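PDB 6M40: NS3-like protein from Alongshan virus, which probably couples hydrolysis of ATP and other ribonucleoside triphosphates to RNA unwinding, this chain being its flavivirus-type helicase domain. Local coordinates for residues Arg161-Asp165 with Cys294-Gly298; Pro220-Leu226 with Arg244-Thr250; Asp261-Asp267 with Arg303-Tyr309. All blocks are in the same frame, centred on the assembly; numbering follows the deposited sequence.

In the fold
Interactions 2 and 3 are both parallel strand pairings in one mixed sheet, the core of the second RecA-like domain, with centres about 14 Å apart. Interaction 2 is the more buried: backbone bonds, aliphatic contacts and one tyrosine resting on a glycine. Interaction 3 begins with charged side chains at an exposed end and becomes aromatic as its strands enter the sheet. Interaction 1, with no strand pairing and much less buried area, sets a loop between the two sheets of the chain against the end of helix 290-297. It touches interaction 3, where Arg297 CG packs on Tyr308 CG, whereas interactions 1 and 2 do not touch, their nearest atoms being about 6 Å apart.

Interaction 1: residues Arg161-Asp165 with Cys294-Gly298; sequences RVSMD and CQRRG
Val162 and selenomethionine Met164 of the loop meet Cys294 on helix 290-297 through apolar and sulfur contacts. With SG anti to its backbone N (chi1 175°), Cys294 carries its thiol across to Val162 CG1, 3.6 Å from Cys294 SG. The Ser163 carbonyl O also lies near this sulfur, at 3.2 Å from Cys294 SG, while Met164 SE is a looser neighbour. Met164 is bent at its second and third torsions, and its chain crosses that of Arg297 at about a right angle. Met164 CE thereby comes over one face of the guanidinium and lies 3.7 Å from Arg297 CD.

The polar contact is less certain. Arg297 NH2 lies against the Met164 carbonyl O, in a bent bond whose modelled length is doubtfully short. The firmer partner of Arg297 is Asp172, which forms a salt bridge with NH1. Within the helix end, Gly298 N bonds to Cys294 O at 3.1 Å, and Gly298 is the first residue to leave helical geometry. Gln295 touches Glu117 and His119 of the Asp-Glu-Thr-His box. The run Gln-Arg-Arg-Gly from Gln295 to Gly298 opens helicase motif VI, which in related superfamily 2 helicases lines the ATP cleft between the two RecA-like domains.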
loop_
_atom_site.group_PDB
_atom_site.type_symbol
_atom_site.label_atom_id
_atom_site.label_comp_id
_atom_site.label_asym_id
_atom_site.label_seq_id
_atom_site.Cartn_x
_atom_site.Cartn_y
_atom_site.Cartn_z
ATOM N N ARG A 161 -1.694 7.264 -16.698
ATOM C CA ARG A 161 -0.246 7.194 -16.843
ATOM C C ARG A 161 0.371 6.304 -15.774
ATOM O O ARG A 161 -0.023 6.352 -14.607
ATOM C CB ARG A 161 0.375 8.600 -16.763
ATOM C CG ARG A 161 0.323 9.396 -18.066
ATOM C CD ARG A 161 -0.501 10.677 -17.956
ATOM N NE ARG A 161 -0.781 11.240 -19.277
ATOM C CZ ARG A 161 -0.100 12.236 -19.840
ATOM N NH1 ARG A 161 0.906 12.809 -19.195
ATOM N NH2 ARG A 161 -0.433 12.666 -21.050
ATOM N N VAL A 162 1.349 5.499 -16.184
ATOM C CA VAL A 162 2.177 4.709 -15.276
ATOM C C VAL A 162 3.634 4.932 -15.658
ATOM O O VAL A 162 4.019 4.698 -16.809
ATOM C CB VAL A 162 1.835 3.212 -15.323
ATOM C CG1 VAL A 162 2.977 2.404 -14.716
ATOM C CG2 VAL A 162 0.530 2.941 -14.595
ATOM N N SER A 163 4.446 5.354 -14.693
ATOM C CA SER A 163 5.845 5.682 -14.939
ATOM C C SER A 163 6.699 4.429 -14.787
ATOM O O SER A 163 6.705 3.804 -13.723
ATOM C CB SER A 163 6.326 6.766 -13.977
ATOM O OG SER A 163 5.456 7.886 -13.991
HETATM N N MSE A 164 7.425 4.071 -15.842
HETATM C CA MSE A 164 8.295 2.899 -15.800
HETATM C C MSE A 164 9.779 3.273 -15.881
HETATM O O MSE A 164 10.620 2.427 -16.181
HETATM C CB MSE A 164 7.960 1.934 -16.945
HETATM C CG MSE A 164 6.565 1.325 -16.894
HETATM SE SE MSE A 164 6.374 -0.140 -15.598
HETATM C CE MSE A 164 6.678 -1.687 -16.764
ATOM N N ASP A 165 10.098 4.536 -15.613
ATOM C CA ASP A 165 11.479 4.995 -15.605
ATOM C C ASP A 165 12.102 4.766 -14.233
ATOM O O ASP A 165 11.411 4.735 -13.212
ATOM C CB ASP A 165 11.565 6.480 -15.958
ATOM C CG ASP A 165 10.916 6.805 -17.286
ATOM O OD1 ASP A 165 10.909 5.933 -18.179
ATOM O OD2 ASP A 165 10.416 7.938 -17.437
ATOM N N CYS A 294 4.159 -2.223 -11.415
ATOM C CA CYS A 294 4.999 -1.043 -11.561
ATOM C C CYS A 294 5.860 -0.812 -10.322
ATOM O O CYS A 294 6.975 -0.304 -10.430
ATOM C CB CYS A 294 4.133 0.182 -11.830
ATOM S SG CYS A 294 5.081 1.700 -11.885
ATOM N N GLN A 295 5.354 -1.156 -9.142
ATOM C CA GLN A 295 6.118 -1.022 -7.909
ATOM C C GLN A 295 7.017 -2.221 -7.643
ATOM O O GLN A 295 8.132 -2.051 -7.134
ATOM C CB GLN A 295 5.175 -0.821 -6.721
ATOM C CG GLN A 295 4.741 0.635 -6.505
ATOM C CD GLN A 295 5.798 1.454 -5.781
ATOM O OE1 GLN A 295 6.175 2.533 -6.229
ATOM N NE2 GLN A 295 6.267 0.951 -4.645
ATOM N N ARG A 296 6.561 -3.421 -8.003
ATOM C CA ARG A 296 7.405 -4.603 -7.903
ATOM C C ARG A 296 8.612 -4.482 -8.815
ATOM O O ARG A 296 9.723 -4.873 -8.440
ATOM C CB ARG A 296 6.601 -5.848 -8.260
ATOM C CG ARG A 296 5.569 -6.257 -7.226
ATOM C CD ARG A 296 4.663 -7.362 -7.767
ATOM N NE ARG A 296 4.013 -8.096 -6.689
ATOM C CZ ARG A 296 3.029 -8.975 -6.859
ATOM N NH1 ARG A 296 2.553 -9.226 -8.071
ATOM N NH2 ARG A 296 2.515 -9.596 -5.809
ATOM N N ARG A 297 8.409 -3.977 -10.035
ATOM C CA ARG A 297 9.540 -3.656 -10.898
ATOM C C ARG A 297 10.406 -2.579 -10.262
ATOM O O ARG A 297 11.619 -2.746 -10.123
ATOM C CB ARG A 297 9.041 -3.197 -12.266
ATOM C CG ARG A 297 10.079 -3.301 -13.380
ATOM C CD ARG A 297 9.506 -2.822 -14.706
ATOM N NE ARG A 297 9.938 -1.462 -15.026
ATOM C CZ ARG A 297 10.762 -1.142 -16.020
ATOM N NH1 ARG A 297 11.242 -2.083 -16.821
ATOM N NH2 ARG A 297 11.094 0.125 -16.223
ATOM N N GLY A 298 9.788 -1.488 -9.812
ATOM C CA GLY A 298 10.515 -0.349 -9.294
ATOM C C GLY A 298 11.472 -0.628 -8.152
ATOM O O GLY A 298 12.002 0.319 -7.561
#

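Interaction 2: residues Pro220-Leu226 with Arg244-Thr250; sequences PYTTIVL and RGMCVVT
Tyr221 lays one face of its ring over Gly245, whose CA sits 4.3 Å from the centroid of the Tyr221 ring and 26° off the ring normal, a CH-pi contact. The backbone of Gly245 has angles that by themselves call for glycine, and the ring can come down directly on the main chain. Cys247 CB approaches the edge of the same ring and lies 4.2 Å from Tyr221 CB.

In the same first shell, the two chains form a parallel ladder. Thr222 N donates to Gly245 O (2.7 Å), and Cys247 N returns a bond to Thr222 O (2.9 Å). Ile224 then uses both its N, to Cys247 O, and its O, from Val249 N, before Leu226 N ends the series on Val249 O. Strands 222-226 and 246-250 are linked through helix 231-237, a beta-alpha-beta crossover of the kind from which RecA-like domains are built.

On the sheet face holding Ile224, Leu226 and Val248, Val248 spreads its two methyls between both neighbours. Val248 CG1, anti to the backbone N (chi1 176°), reaches Leu226 CD1 at 3.8 Å, and Val248 CG2 meets Ile224 CG2 at 4.1 Å. Helix 231-237 covers this side through Leu237, Asn234 and Ile235. Across the sheet, helix 208-216 packs on Thr223 and Val249, while strand 194-198 flanks strand 246-250 with backbone hydrogen bonds through Val195 and Val197.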
loop_
_atom_site.group_PDB
_atom_site.type_symbol
_atom_site.label_atom_id
_atom_site.label_comp_id
_atom_site.label_asym_id
_atom_site.label_seq_id
_atom_site.Cartn_x
_atom_site.Cartn_y
_atom_site.Cartn_z
ATOM N N PRO A 220 22.395 -22.330 -5.680
ATOM C CA PRO A 220 23.203 -22.147 -4.466
ATOM C C PRO A 220 22.781 -20.954 -3.624
ATOM O O PRO A 220 23.415 -20.687 -2.598
ATOM C CB PRO A 220 24.615 -21.943 -5.030
ATOM C CG PRO A 220 24.388 -21.295 -6.367
ATOM C CD PRO A 220 23.111 -21.904 -6.896
ATOM N N TYR A 221 21.743 -20.230 -4.041
ATOM C CA TYR A 221 21.258 -19.079 -3.295
ATOM C C TYR A 221 20.621 -19.528 -1.984
ATOM O O TYR A 221 20.026 -20.604 -1.898
ATOM C CB TYR A 221 20.218 -18.302 -4.109
ATOM C CG TYR A 221 20.696 -17.657 -5.399
ATOM C CD1 TYR A 221 21.858 -18.075 -6.042
ATOM C CD2 TYR A 221 19.973 -16.619 -5.971
ATOM C CE1 TYR A 221 22.280 -17.476 -7.213
ATOM C CE2 TYR A 221 20.385 -16.011 -7.144
ATOM C CZ TYR A 221 21.538 -16.446 -7.761
ATOM O OH TYR A 221 21.959 -15.854 -8.928
ATOM N N THR A 222 20.726 -18.686 -0.960
ATOM C CA THR A 222 20.017 -18.899 0.297
ATOM C C THR A 222 18.725 -18.091 0.279
ATOM O O THR A 222 18.744 -16.892 -0.025
ATOM C CB THR A 222 20.859 -18.495 1.510
ATOM O OG1 THR A 222 20.381 -17.254 2.050
ATOM C CG2 THR A 222 22.330 -18.362 1.143
ATOM N N THR A 223 17.613 -18.745 0.611
ATOM C CA THR A 223 16.294 -18.143 0.481
ATOM C C THR A 223 15.852 -17.512 1.795
ATOM O O THR A 223 15.837 -18.170 2.842
ATOM C CB THR A 223 15.260 -19.178 0.041
ATOM O OG1 THR A 223 15.134 -20.180 1.053
ATOM C CG2 THR A 223 15.676 -19.833 -1.267
ATOM N N ILE A 224 15.468 -16.243 1.715
ATOM C CA ILE A 224 14.945 -15.471 2.836
ATOM C C ILE A 224 13.479 -15.208 2.517
ATOM O O ILE A 224 13.151 -14.392 1.650
ATOM C CB ILE A 224 15.740 -14.174 3.052
ATOM C CG1 ILE A 224 16.697 -14.329 4.241
ATOM C CG2 ILE A 224 14.824 -12.981 3.238
ATOM C CD1 ILE A 224 17.643 -13.163 4.440
ATOM N N VAL A 225 12.586 -15.917 3.197
ATOM C CA VAL A 225 11.156 -15.734 2.980
ATOM C C VAL A 225 10.695 -14.510 3.754
ATOM O O VAL A 225 11.086 -14.304 4.909
ATOM C CB VAL A 225 10.378 -16.992 3.402
ATOM C CG1 VAL A 225 8.922 -16.884 2.981
ATOM C CG2 VAL A 225 11.019 -18.233 2.802
ATOM N N LEU A 226 9.869 -13.682 3.120
ATOM C CA LEU A 226 9.356 -12.465 3.740
ATOM C C LEU A 226 7.852 -12.404 3.526
ATOM O O LEU A 226 7.386 -12.239 2.395
ATOM C CB LEU A 226 10.037 -11.221 3.168
ATOM C CG LEU A 226 11.390 -10.820 3.763
ATOM C CD1 LEU A 226 11.945 -9.610 3.030
ATOM C CD2 LEU A 226 11.258 -10.536 5.250
ATOM N N ARG A 244 27.314 -16.844 -1.704
ATOM C CA ARG A 244 26.818 -17.835 -2.655
ATOM C C ARG A 244 25.525 -17.385 -3.328
ATOM O O ARG A 244 25.168 -17.916 -4.381
ATOM C CB ARG A 244 26.601 -19.187 -1.963
ATOM C CG ARG A 244 27.870 -19.869 -1.418
ATOM C CD ARG A 244 28.949 -20.104 -2.486
ATOM N NE ARG A 244 30.282 -19.822 -1.956
ATOM C CZ ARG A 244 31.250 -19.201 -2.626
ATOM N NH1 ARG A 244 31.049 -18.779 -3.863
ATOM N NH2 ARG A 244 32.420 -18.992 -2.044
ATOM N N GLY A 245 24.825 -16.418 -2.748
ATOM C CA GLY A 245 23.642 -15.842 -3.370
ATOM C C GLY A 245 22.464 -15.725 -2.420
ATOM O O GLY A 245 22.259 -16.557 -1.533
HETATM N N MSE A 246 21.665 -14.684 -2.623
HETATM C CA MSE A 246 20.472 -14.478 -1.805
HETATM C C MSE A 246 19.201 -14.385 -2.643
HETATM O O MSE A 246 19.161 -13.669 -3.644
HETATM C CB MSE A 246 20.614 -13.205 -0.974
HETATM C CG MSE A 246 19.277 -12.560 -0.661
HETATM SE SE MSE A 246 19.432 -11.009 0.523
HETATM C CE MSE A 246 19.237 -9.594 -0.828
ATOM N N CYS A 247 18.146 -15.063 -2.203
ATOM C CA CYS A 247 16.864 -15.029 -2.905
ATOM C C CYS A 247 15.753 -14.667 -1.925
ATOM O O CYS A 247 15.289 -15.512 -1.157
ATOM C CB CYS A 247 16.580 -16.363 -3.584
ATOM S SG CYS A 247 15.153 -16.322 -4.695
ATOM N N VAL A 248 15.322 -13.411 -1.971
ATOM C CA VAL A 248 14.146 -12.973 -1.233
ATOM C C VAL A 248 12.910 -13.472 -1.967
ATOM O O VAL A 248 12.642 -13.064 -3.099
ATOM C CB VAL A 248 14.110 -11.453 -1.085
ATOM C CG1 VAL A 248 12.815 -11.016 -0.403
ATOM C CG2 VAL A 248 15.312 -10.956 -0.297
ATOM N N VAL A 249 12.171 -14.377 -1.334
ATOM C CA VAL A 249 10.839 -14.759 -1.782
ATOM C C VAL A 249 9.859 -14.001 -0.897
ATOM O O VAL A 249 9.814 -14.225 0.319
ATOM C CB VAL A 249 10.619 -16.279 -1.703
ATOM C CG1 VAL A 249 9.416 -16.673 -2.539
ATOM C CG2 VAL A 249 11.869 -17.014 -2.168
ATOM N N THR A 250 9.074 -13.107 -1.493
ATOM C CA THR A 250 8.298 -12.146 -0.724
ATOM C C THR A 250 6.876 -12.041 -1.250
ATOM O O THR A 250 6.614 -12.218 -2.442
ATOM C CB THR A 250 8.967 -10.754 -0.742
ATOM O OG1 THR A 250 8.105 -9.776 -0.141
ATOM C CG2 THR A 250 9.299 -10.327 -2.170
#

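Interaction 3: residues Asp261-Asp267 with Arg303-Tyr309; sequences DLDAVFD and RREGGYY
Tyr309 lies flat against Phe266, and from CB along the CD1-CE1 side its carbons find partners across the strand pair. Tyr309 CB touches Phe266 CD2, 3.5 Å away. With CG placed beside its own backbone N (chi1 -59°), Tyr309 points the same way as Phe266, and Tyr309 CG comes to 3.6 Å from Phe266 CE2. CD1 stands over the rim of the phenyl face, while Val265 O lies in the tyrosine plane at the ring edge, 3.7 Å from Tyr309 CD1. Farther along, CE1 faces Phe266 CZ and, at the edge, comes near Ala264 CB. The rings form an offset stack, their centroids 4.5 Å apart and their planes at 10°. Outside the pair, Tyr309 packs on Arg173 and Tyr175 of strand 170-175, and Phe266 on helix 179-189.

Strands 264-276 and 306-311 run parallel here within the mixed sheet of the second RecA-like domain. Val265 N bonds to Gly307 O, Tyr309 N to Val265 O at 3.0 Å, and Asp267 N to Tyr309 O at 2.8 Å; the preceding bond, Gly307 N to Asp263 O, is weak.

On the sheet face of Val265 and Tyr308, Val265 CG1 meets the tyrosine ring edge-on, 3.9 Å from Tyr308 CD1. The hydroxyl of Tyr308 is directed at Asp267 OD2, which lies near the ring plane, though the modelled distance is doubtfully short. The other oxygen, OD1, takes Cys269 N and a weak ion pair from Arg296.

Before the strands, Arg304 bridges two acids. Arg304 NH2 reaches Asp261 OD1 at 3.0 Å, although Asp261 is poorly ordered, and the guanidinium edge at NE meets Asp263 OD1 in a salt bridge of doubtfully short modelled length. Asp261 also salt-bridges Arg194, and its CB sits over a face of the Arg303 guanidinium.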
loop_
_atom_site.group_PDB
_atom_site.type_symbol
_atom_site.label_atom_id
_atom_site.label_comp_id
_atom_site.label_asym_id
_atom_site.label_seq_id
_atom_site.Cartn_x
_atom_site.Cartn_y
_atom_site.Cartn_z
ATOM N N ASP A 261 17.520 -3.787 -1.521
ATOM C CA ASP A 261 18.502 -3.433 -2.544
ATOM C C ASP A 261 19.093 -4.682 -3.196
ATOM O O ASP A 261 19.637 -5.542 -2.502
ATOM C CB ASP A 261 19.619 -2.587 -1.938
ATOM C CG ASP A 261 20.892 -2.641 -2.753
ATOM O OD1 ASP A 261 20.873 -2.180 -3.912
ATOM O OD2 ASP A 261 21.911 -3.147 -2.238
ATOM N N LEU A 262 19.021 -4.768 -4.524
ATOM C CA LEU A 262 19.338 -6.021 -5.204
ATOM C C LEU A 262 19.490 -5.798 -6.706
ATOM O O LEU A 262 19.298 -4.691 -7.219
ATOM C CB LEU A 262 18.259 -7.063 -4.928
ATOM C CG LEU A 262 16.843 -6.490 -4.871
ATOM C CD1 LEU A 262 16.524 -5.612 -6.076
ATOM C CD2 LEU A 262 15.820 -7.612 -4.763
ATOM N N ASP A 263 19.815 -6.887 -7.414
ATOM C CA ASP A 263 20.207 -6.831 -8.813
ATOM C C ASP A 263 19.143 -7.328 -9.790
ATOM O O ASP A 263 19.240 -7.016 -10.981
ATOM C CB ASP A 263 21.497 -7.648 -9.040
ATOM C CG ASP A 263 22.656 -7.213 -8.143
ATOM O OD1 ASP A 263 22.901 -5.996 -7.998
ATOM O OD2 ASP A 263 23.341 -8.099 -7.590
ATOM N N ALA A 264 18.143 -8.089 -9.340
ATOM C CA ALA A 264 17.100 -8.565 -10.248
ATOM C C ALA A 264 15.823 -8.883 -9.481
ATOM O O ALA A 264 15.842 -9.115 -8.270
ATOM C CB ALA A 264 17.557 -9.804 -11.031
ATOM N N VAL A 265 14.715 -8.935 -10.223
ATOM C CA VAL A 265 13.381 -9.181 -9.675
ATOM C C VAL A 265 12.644 -10.161 -10.580
ATOM O O VAL A 265 12.586 -9.962 -11.797
ATOM C CB VAL A 265 12.572 -7.873 -9.548
ATOM C CG1 VAL A 265 11.079 -8.164 -9.490
ATOM C CG2 VAL A 265 13.011 -7.074 -8.334
ATOM N N PHE A 266 12.065 -11.205 -9.991
ATOM C CA PHE A 266 11.235 -12.161 -10.719
ATOM C C PHE A 266 9.784 -11.995 -10.286
ATOM O O PHE A 266 9.467 -12.133 -9.100
ATOM C CB PHE A 266 11.713 -13.593 -10.480
ATOM C CG PHE A 266 13.025 -13.891 -11.126
ATOM C CD1 PHE A 266 14.210 -13.557 -10.498
ATOM C CD2 PHE A 266 13.076 -14.484 -12.377
ATOM C CE1 PHE A 266 15.425 -13.820 -11.098
ATOM C CE2 PHE A 266 14.285 -14.751 -12.978
ATOM C CZ PHE A 266 15.462 -14.417 -12.337
ATOM N N ASP A 267 8.907 -11.693 -11.242
ATOM C CA ASP A 267 7.522 -11.337 -10.959
ATOM C C ASP A 267 6.608 -12.482 -11.371
ATOM O O ASP A 267 6.514 -12.819 -12.554
ATOM C CB ASP A 267 7.131 -10.049 -11.682
ATOM C CG ASP A 267 6.026 -9.276 -10.965
ATOM O OD1 ASP A 267 5.232 -9.881 -10.206
ATOM O OD2 ASP A 267 5.948 -8.043 -11.164
ATOM N N ARG A 303 19.428 1.801 -7.305
ATOM C CA ARG A 303 20.833 1.993 -6.980
ATOM C C ARG A 303 21.773 1.265 -7.927
ATOM O O ARG A 303 22.995 1.350 -7.758
ATOM C CB ARG A 303 21.118 1.522 -5.549
ATOM C CG ARG A 303 20.289 2.196 -4.474
ATOM C CD ARG A 303 20.942 1.993 -3.115
ATOM N NE ARG A 303 19.996 1.564 -2.091
ATOM C CZ ARG A 303 20.346 0.971 -0.953
ATOM N NH1 ARG A 303 21.623 0.727 -0.694
ATOM N NH2 ARG A 303 19.417 0.615 -0.078
ATOM N N ARG A 304 21.243 0.559 -8.918
ATOM C CA ARG A 304 22.047 -0.357 -9.709
ATOM C C ARG A 304 21.249 -0.768 -10.928
ATOM O O ARG A 304 20.020 -0.886 -10.864
ATOM C CB ARG A 304 22.412 -1.604 -8.901
ATOM C CG ARG A 304 23.864 -1.776 -8.604
ATOM C CD ARG A 304 24.154 -3.243 -8.379
ATOM N NE ARG A 304 23.379 -3.827 -7.287
ATOM C CZ ARG A 304 23.588 -3.566 -6.001
ATOM N NH1 ARG A 304 24.528 -2.702 -5.644
ATOM N NH2 ARG A 304 22.850 -4.158 -5.071
ATOM N N GLU A 305 21.953 -1.010 -12.028
ATOM C CA GLU A 305 21.340 -1.741 -13.125
ATOM C C GLU A 305 20.599 -2.947 -12.564
ATOM O O GLU A 305 20.996 -3.537 -11.551
ATOM C CB GLU A 305 22.395 -2.181 -14.140
ATOM C CG GLU A 305 23.250 -1.035 -14.665
ATOM C CD GLU A 305 23.026 -0.729 -16.136
ATOM O OE1 GLU A 305 22.304 -1.485 -16.817
ATOM O OE2 GLU A 305 23.571 0.286 -16.615
ATOM N N GLY A 306 19.490 -3.290 -13.197
ATOM C CA GLY A 306 18.724 -4.433 -12.747
ATOM C C GLY A 306 17.888 -4.990 -13.870
ATOM O O GLY A 306 17.561 -4.291 -14.835
ATOM N N GLY A 307 17.550 -6.267 -13.742
ATOM C CA GLY A 307 16.729 -6.961 -14.714
ATOM C C GLY A 307 15.380 -7.312 -14.120
ATOM O O GLY A 307 15.258 -7.520 -12.911
ATOM N N TYR A 308 14.362 -7.366 -14.978
ATOM C CA TYR A 308 12.987 -7.623 -14.565
ATOM C C TYR A 308 12.416 -8.753 -15.403
ATOM O O TYR A 308 12.337 -8.639 -16.631
ATOM C CB TYR A 308 12.128 -6.365 -14.713
ATOM C CG TYR A 308 10.667 -6.577 -14.354
ATOM C CD1 TYR A 308 10.294 -6.894 -13.057
ATOM C CD2 TYR A 308 9.663 -6.446 -15.308
ATOM C CE1 TYR A 308 8.968 -7.085 -12.723
ATOM C CE2 TYR A 308 8.336 -6.635 -14.981
ATOM C CZ TYR A 308 7.993 -6.954 -13.681
ATOM O OH TYR A 308 6.674 -7.149 -13.337
ATOM N N TYR A 309 11.988 -9.820 -14.736
ATOM C CA TYR A 309 11.462 -11.015 -15.384
ATOM C C TYR A 309 9.982 -11.163 -15.036
ATOM O O TYR A 309 9.635 -11.432 -13.882
ATOM C CB TYR A 309 12.266 -12.242 -14.956
ATOM C CG TYR A 309 13.733 -12.113 -15.294
ATOM C CD1 TYR A 309 14.620 -11.485 -14.426
ATOM C CD2 TYR A 309 14.228 -12.609 -16.489
ATOM C CE1 TYR A 309 15.964 -11.365 -14.744
ATOM C CE2 TYR A 309 15.555 -12.495 -16.811
ATOM C CZ TYR A 309 16.424 -11.873 -15.940
ATOM O OH TYR A 309 17.754 -11.767 -16.283
#